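Local coordinates for peptidoglycan-recognition protein LC (Drosophila melanogaster, PDB 2F2L), which activates the imd/Relish innate immune pathway in response to Gram-negative peptidoglycan and probably recognises it through its extracellular amidase-like domain, at residues Gly25-Cys37 with Thr149-Ala161. Sequence-based numbering, arbitrary orientation.
Sequences GLVIALPTNSENC and TDFKADALYASFA. With NAG (2-acetamido-2-deoxy-beta-D-glucopyranose), chain C.
Pro-31, at the end of strand 26-31, sets its ring against the chain leading into helix 154-158. Pro-31 CG packs on the CB of Ala-153, the N-cap residue, at 3.9 Å, and Pro-31 CD lies 3.4 Å from the Tyr-157 OH, the two side chains crossing at about a right angle. Tyr-157 approaches the strand with its rim: the Ala-29 carbonyl lies at the ring edge near its plane, and Ala-29 CB is 4.1 Å from Tyr-157 CE1. Leu-30 starts out pointing away from segment 149-161, yet its end returns to lie side by side with Phe-151. With CG beside the backbone N (chi1 -49°), Leu-30 CD2 comes to within 3.6 Å of Phe-151 CE1.

Past the strand, Asn-33 supplies the direct hydrogen bond between the segments, Asn-33 ND2 to Asp-150 O at 2.8 Å. It is bent (N-H...O 137°), although the acceptor lies in the amide plane. Two waters lie between Asn-33 OD1 and Lys-152 O and can bridge them, so both ends of the amide can tie the loop to the 149-152 turn.

Tyr-157 is positioned by its own segment: Tyr-157 OH donates to Phe-151 O at 2.6 Å, in the carbonyl plane, joining the 3-10 turn to the helix. Ser-141 also bonds this hydroxyl. Farther along the loop, Asn-36 carries the N-linked sugar and Cys-37 is disulfide-bonded to Cys-43.

Helix 154-158 runs roughly antiparallel to strand 26-31, 9.0 Å between axes, over the strand next to the edge of the mixed sheet of the amidase-type domain. That strand lies between 98-102 and 136-140, while Phe-160 continues the packing onto Phe-138 and helix 113-128.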
loop_
_atom_site.group_PDB
_atom_site.type_symbol
_atom_site.label_atom_id
_atom_site.label_comp_id
_atom_site.label_asym_id
_atom_site.label_seq_id
_atom_site.Cartn_x
_atom_site.Cartn_y
_atom_site.Cartn_z
ATOM N N GLY A 25 -28.354 -1.721 7.263
ATOM C CA GLY A 25 -29.082 -2.898 7.742
ATOM C C GLY A 25 -28.483 -4.199 7.239
ATOM O O GLY A 25 -28.963 -5.288 7.567
ATOM N N LEU A 26 -27.413 -4.084 6.458
ATOM C CA LEU A 26 -26.836 -5.238 5.774
ATOM C C LEU A 26 -25.303 -5.228 5.809
ATOM O O LEU A 26 -24.668 -4.225 5.470
ATOM C CB LEU A 26 -27.315 -5.248 4.329
ATOM C CG LEU A 26 -26.860 -6.409 3.444
ATOM C CD1 LEU A 26 -27.407 -7.716 3.956
ATOM C CD2 LEU A 26 -27.314 -6.163 2.014
ATOM N N VAL A 27 -24.722 -6.351 6.208
ATOM C CA VAL A 27 -23.274 -6.549 6.186
ATOM C C VAL A 27 -22.996 -7.777 5.330
ATOM O O VAL A 27 -23.641 -8.820 5.514
ATOM C CB VAL A 27 -22.700 -6.732 7.617
ATOM C CG1 VAL A 27 -21.179 -6.927 7.584
ATOM C CG2 VAL A 27 -23.058 -5.544 8.466
ATOM N N ILE A 28 -22.058 -7.659 4.386
ATOM C CA ILE A 28 -21.804 -8.710 3.388
ATOM C C ILE A 28 -20.398 -9.284 3.524
ATOM O O ILE A 28 -19.394 -8.533 3.571
ATOM C CB ILE A 28 -21.990 -8.168 1.953
ATOM C CG1 ILE A 28 -23.442 -7.720 1.742
ATOM C CG2 ILE A 28 -21.654 -9.229 0.914
ATOM C CD1 ILE A 28 -23.622 -6.795 0.557
ATOM N N ALA A 29 -20.319 -10.614 3.585
ATOM C CA ALA A 29 -19.034 -11.296 3.677
ATOM C C ALA A 29 -18.559 -11.729 2.290
ATOM O O ALA A 29 -19.360 -12.130 1.450
ATOM C CB ALA A 29 -19.114 -12.478 4.622
ATOM N N LEU A 30 -17.263 -11.586 2.048
ATOM C CA LEU A 30 -16.664 -11.949 0.773
ATOM C C LEU A 30 -15.256 -12.521 0.993
ATOM O O LEU A 30 -14.579 -12.155 1.949
ATOM C CB LEU A 30 -16.549 -10.742 -0.173
ATOM C CG LEU A 30 -17.739 -9.818 -0.431
ATOM C CD1 LEU A 30 -17.689 -8.596 0.465
ATOM C CD2 LEU A 30 -17.757 -9.385 -1.881
ATOM N N PRO A 31 -14.811 -13.409 0.093
ATOM C CA PRO A 31 -13.410 -13.822 0.084
ATOM C C PRO A 31 -12.570 -12.832 -0.732
ATOM O O PRO A 31 -13.094 -12.191 -1.644
ATOM C CB PRO A 31 -13.471 -15.181 -0.609
ATOM C CG PRO A 31 -14.582 -15.008 -1.599
ATOM C CD PRO A 31 -15.581 -14.080 -0.962
ATOM N N THR A 32 -11.286 -12.699 -0.427
ATOM C CA THR A 32 -10.432 -11.864 -1.284
ATOM C C THR A 32 -9.925 -12.673 -2.485
ATOM O O THR A 32 -9.491 -12.103 -3.491
ATOM C CB THR A 32 -9.227 -11.242 -0.504
ATOM O OG1 THR A 32 -8.430 -12.280 0.081
ATOM C CG2 THR A 32 -9.706 -10.313 0.567
ATOM N N ASN A 33 -9.980 -14.003 -2.366
ATOM C CA ASN A 33 -9.354 -14.929 -3.318
ATOM C C ASN A 33 -7.877 -14.654 -3.568
ATOM O O ASN A 33 -7.351 -14.934 -4.640
ATOM C CB ASN A 33 -10.149 -14.976 -4.633
ATOM C CG ASN A 33 -11.546 -15.524 -4.436
ATOM O OD1 ASN A 33 -11.730 -16.487 -3.690
ATOM N ND2 ASN A 33 -12.541 -14.908 -5.086
ATOM N N SER A 34 -7.206 -14.125 -2.552
ATOM C CA SER A 34 -5.771 -13.988 -2.539
ATOM C C SER A 34 -5.249 -15.115 -1.655
ATOM O O SER A 34 -6.033 -15.775 -0.965
ATOM C CB SER A 34 -5.375 -12.628 -1.955
ATOM O OG SER A 34 -5.692 -12.529 -0.573
ATOM N N GLU A 35 -3.939 -15.334 -1.666
ATOM C CA GLU A 35 -3.298 -16.134 -0.625
ATOM C C GLU A 35 -3.666 -15.573 0.742
ATOM O O GLU A 35 -3.981 -14.395 0.864
ATOM C CB GLU A 35 -1.777 -16.134 -0.791
ATOM C CG GLU A 35 -1.271 -17.196 -1.753
ATOM C CD GLU A 35 0.119 -16.906 -2.284
ATOM O OE1 GLU A 35 1.058 -17.673 -1.970
ATOM O OE2 GLU A 35 0.273 -15.908 -3.023
ATOM N N ASN A 36 -3.648 -16.415 1.765
ATOM C CA ASN A 36 -4.023 -15.984 3.104
ATOM C C ASN A 36 -2.815 -15.380 3.841
ATOM O O ASN A 36 -1.791 -15.084 3.226
ATOM C CB ASN A 36 -4.698 -17.133 3.877
ATOM C CG ASN A 36 -3.735 -18.218 4.298
ATOM O OD1 ASN A 36 -2.567 -18.216 3.914
ATOM N ND2 ASN A 36 -4.232 -19.163 5.103
ATOM N N CYS A 37 -2.943 -15.169 5.143
ATOM C CA CYS A 37 -1.869 -14.570 5.936
ATOM C C CYS A 37 -2.047 -14.938 7.413
ATOM O O CYS A 37 -3.163 -15.084 7.881
ATOM C CB CYS A 37 -1.868 -13.045 5.738
ATOM S SG CYS A 37 -3.401 -12.197 6.185
ATOM N N THR A 149 -18.807 -16.208 -9.692
ATOM C CA THR A 149 -17.882 -17.267 -9.320
ATOM C C THR A 149 -16.866 -16.812 -8.279
ATOM O O THR A 149 -16.469 -17.600 -7.417
ATOM C CB THR A 149 -17.140 -17.772 -10.553
ATOM O OG1 THR A 149 -18.096 -18.233 -11.514
ATOM C CG2 THR A 149 -16.204 -18.914 -10.194
ATOM N N ASP A 150 -16.464 -15.539 -8.357
ATOM C CA ASP A 150 -15.502 -14.973 -7.409
ATOM C C ASP A 150 -16.069 -14.735 -6.011
ATOM O O ASP A 150 -15.309 -14.437 -5.093
ATOM C CB ASP A 150 -14.948 -13.646 -7.936
ATOM C CG ASP A 150 -14.078 -13.822 -9.173
ATOM O OD1 ASP A 150 -13.652 -14.968 -9.457
ATOM O OD2 ASP A 150 -13.833 -12.811 -9.864
ATOM N N PHE A 151 -17.388 -14.837 -5.854
ATOM C CA PHE A 151 -18.018 -14.712 -4.531
ATOM C C PHE A 151 -18.121 -16.045 -3.779
ATOM O O PHE A 151 -18.484 -16.055 -2.594
ATOM C CB PHE A 151 -19.426 -14.106 -4.655
ATOM C CG PHE A 151 -19.456 -12.642 -5.051
ATOM C CD1 PHE A 151 -18.350 -11.811 -4.899
ATOM C CD2 PHE A 151 -20.638 -12.083 -5.528
ATOM C CE1 PHE A 151 -18.418 -10.472 -5.247
ATOM C CE2 PHE A 151 -20.703 -10.743 -5.878
ATOM C CZ PHE A 151 -19.600 -9.939 -5.728
ATOM N N LYS A 152 -17.809 -17.156 -4.458
ATOM C CA LYS A 152 -17.962 -18.484 -3.871
ATOM C C LYS A 152 -16.892 -18.738 -2.808
ATOM O O LYS A 152 -15.702 -18.520 -3.038
ATOM C CB LYS A 152 -17.942 -19.606 -4.944
ATOM C CG LYS A 152 -19.188 -19.688 -5.875
ATOM C CD LYS A 152 -20.531 -19.628 -5.099
ATOM C CE LYS A 152 -21.762 -19.960 -5.960
ATOM N NZ LYS A 152 -23.045 -20.064 -5.137
ATOM N N ALA A 153 -17.344 -19.209 -1.647
ATOM C CA ALA A 153 -16.484 -19.483 -0.509
ATOM C C ALA A 153 -17.264 -20.287 0.521
ATOM O O ALA A 153 -17.510 -19.822 1.626
ATOM C CB ALA A 153 -15.984 -18.185 0.100
ATOM N N ASP A 154 -17.645 -21.501 0.134
ATOM C CA ASP A 154 -18.503 -22.372 0.949
ATOM C C ASP A 154 -18.007 -22.530 2.388
ATOM O O ASP A 154 -18.800 -22.477 3.323
ATOM C CB ASP A 154 -18.628 -23.758 0.295
ATOM C CG ASP A 154 -19.567 -23.770 -0.906
ATOM O OD1 ASP A 154 -20.093 -22.701 -1.275
ATOM O OD2 ASP A 154 -19.799 -24.870 -1.477
ATOM N N ALA A 155 -16.699 -22.705 2.574
ATOM C CA ALA A 155 -16.166 -22.974 3.910
ATOM C C ALA A 155 -16.193 -21.737 4.808
ATOM O O ALA A 155 -16.359 -21.846 6.022
ATOM C CB ALA A 155 -14.777 -23.566 3.827
ATOM N N LEU A 156 -16.041 -20.559 4.217
ATOM C CA LEU A 156 -16.173 -19.308 4.963
ATOM C C LEU A 156 -17.610 -19.142 5.453
ATOM O O LEU A 156 -17.845 -18.951 6.653
ATOM C CB LEU A 156 -15.769 -18.104 4.089
ATOM C CG LEU A 156 -16.040 -16.699 4.635
ATOM C CD1 LEU A 156 -15.224 -16.437 5.889
ATOM C CD2 LEU A 156 -15.754 -15.646 3.579
ATOM N N TYR A 157 -18.566 -19.239 4.531
ATOM C CA TYR A 157 -19.962 -18.931 4.856
ATOM C C TYR A 157 -20.591 -19.946 5.814
ATOM O O TYR A 157 -21.420 -19.578 6.639
ATOM C CB TYR A 157 -20.802 -18.820 3.585
ATOM C CG TYR A 157 -20.237 -17.832 2.584
ATOM C CD1 TYR A 157 -19.840 -16.556 2.981
ATOM C CD2 TYR A 157 -20.111 -18.168 1.235
ATOM C CE1 TYR A 157 -19.343 -15.643 2.071
ATOM C CE2 TYR A 157 -19.592 -17.260 0.316
ATOM C CZ TYR A 157 -19.211 -16.004 0.743
ATOM O OH TYR A 157 -18.698 -15.089 -0.154
ATOM N N ALA A 158 -20.170 -21.206 5.706
ATOM C CA ALA A 158 -20.614 -22.271 6.615
ATOM C C ALA A 158 -20.234 -21.980 8.066
ATOM O O ALA A 158 -20.931 -22.394 8.986
ATOM C CB ALA A 158 -20.030 -23.611 6.180
ATOM N N SER A 159 -19.135 -21.245 8.254
ATOM C CA SER A 159 -18.661 -20.858 9.588
ATOM C C SER A 159 -19.580 -19.865 10.314
ATOM O O SER A 159 -19.527 -19.759 11.542
ATOM C CB SER A 159 -17.237 -20.284 9.494
ATOM O OG SER A 159 -16.399 -21.147 8.725
ATOM N N PHE A 160 -20.413 -19.143 9.560
ATOM C CA PHE A 160 -21.386 -18.202 10.133
ATOM C C PHE A 160 -22.821 -18.727 10.119
ATOM O O PHE A 160 -23.736 -18.054 10.582
ATOM C CB PHE A 160 -21.373 -16.881 9.356
ATOM C CG PHE A 160 -20.032 -16.238 9.273
ATOM C CD1 PHE A 160 -19.349 -15.883 10.422
ATOM C CD2 PHE A 160 -19.462 -15.962 8.041
ATOM C CE1 PHE A 160 -18.115 -15.270 10.348
ATOM C CE2 PHE A 160 -18.237 -15.348 7.953
ATOM C CZ PHE A 160 -17.558 -14.993 9.108
ATOM N N ALA A 161 -23.014 -19.935 9.608
ATOM C CA ALA A 161 -24.361 -20.468 9.359
ATOM C C ALA A 161 -25.275 -20.514 10.586
ATOM O O ALA A 161 -26.483 -20.316 10.458
ATOM C CB ALA A 161 -24.269 -21.848 8.706
HETATM C C1 NAG C . -3.297 -20.237 5.327
HETATM C C2 NAG C . -3.715 -20.821 6.676
HETATM C C3 NAG C . -2.949 -22.116 6.934
HETATM C C4 NAG C . -3.103 -23.058 5.746
HETATM C C5 NAG C . -2.581 -22.339 4.509
HETATM C C6 NAG C . -2.621 -23.223 3.260
HETATM C C7 NAG C . -4.265 -19.227 8.510
HETATM C C8 NAG C . -5.710 -19.417 8.232
HETATM N N2 NAG C . -3.393 -19.858 7.728
HETATM O O3 NAG C . -3.410 -22.718 8.122
HETATM O O4 NAG C . -2.392 -24.258 5.981
HETATM O O5 NAG C . -3.398 -21.197 4.295
HETATM O O6 NAG C . -3.951 -23.606 2.983
HETATM O O7 NAG C . -3.921 -18.487 9.445
HETATM O O HOH W 1 -12.933 -18.238 -1.841
HETATM O O HOH W 2 -14.035 -17.812 -5.026
#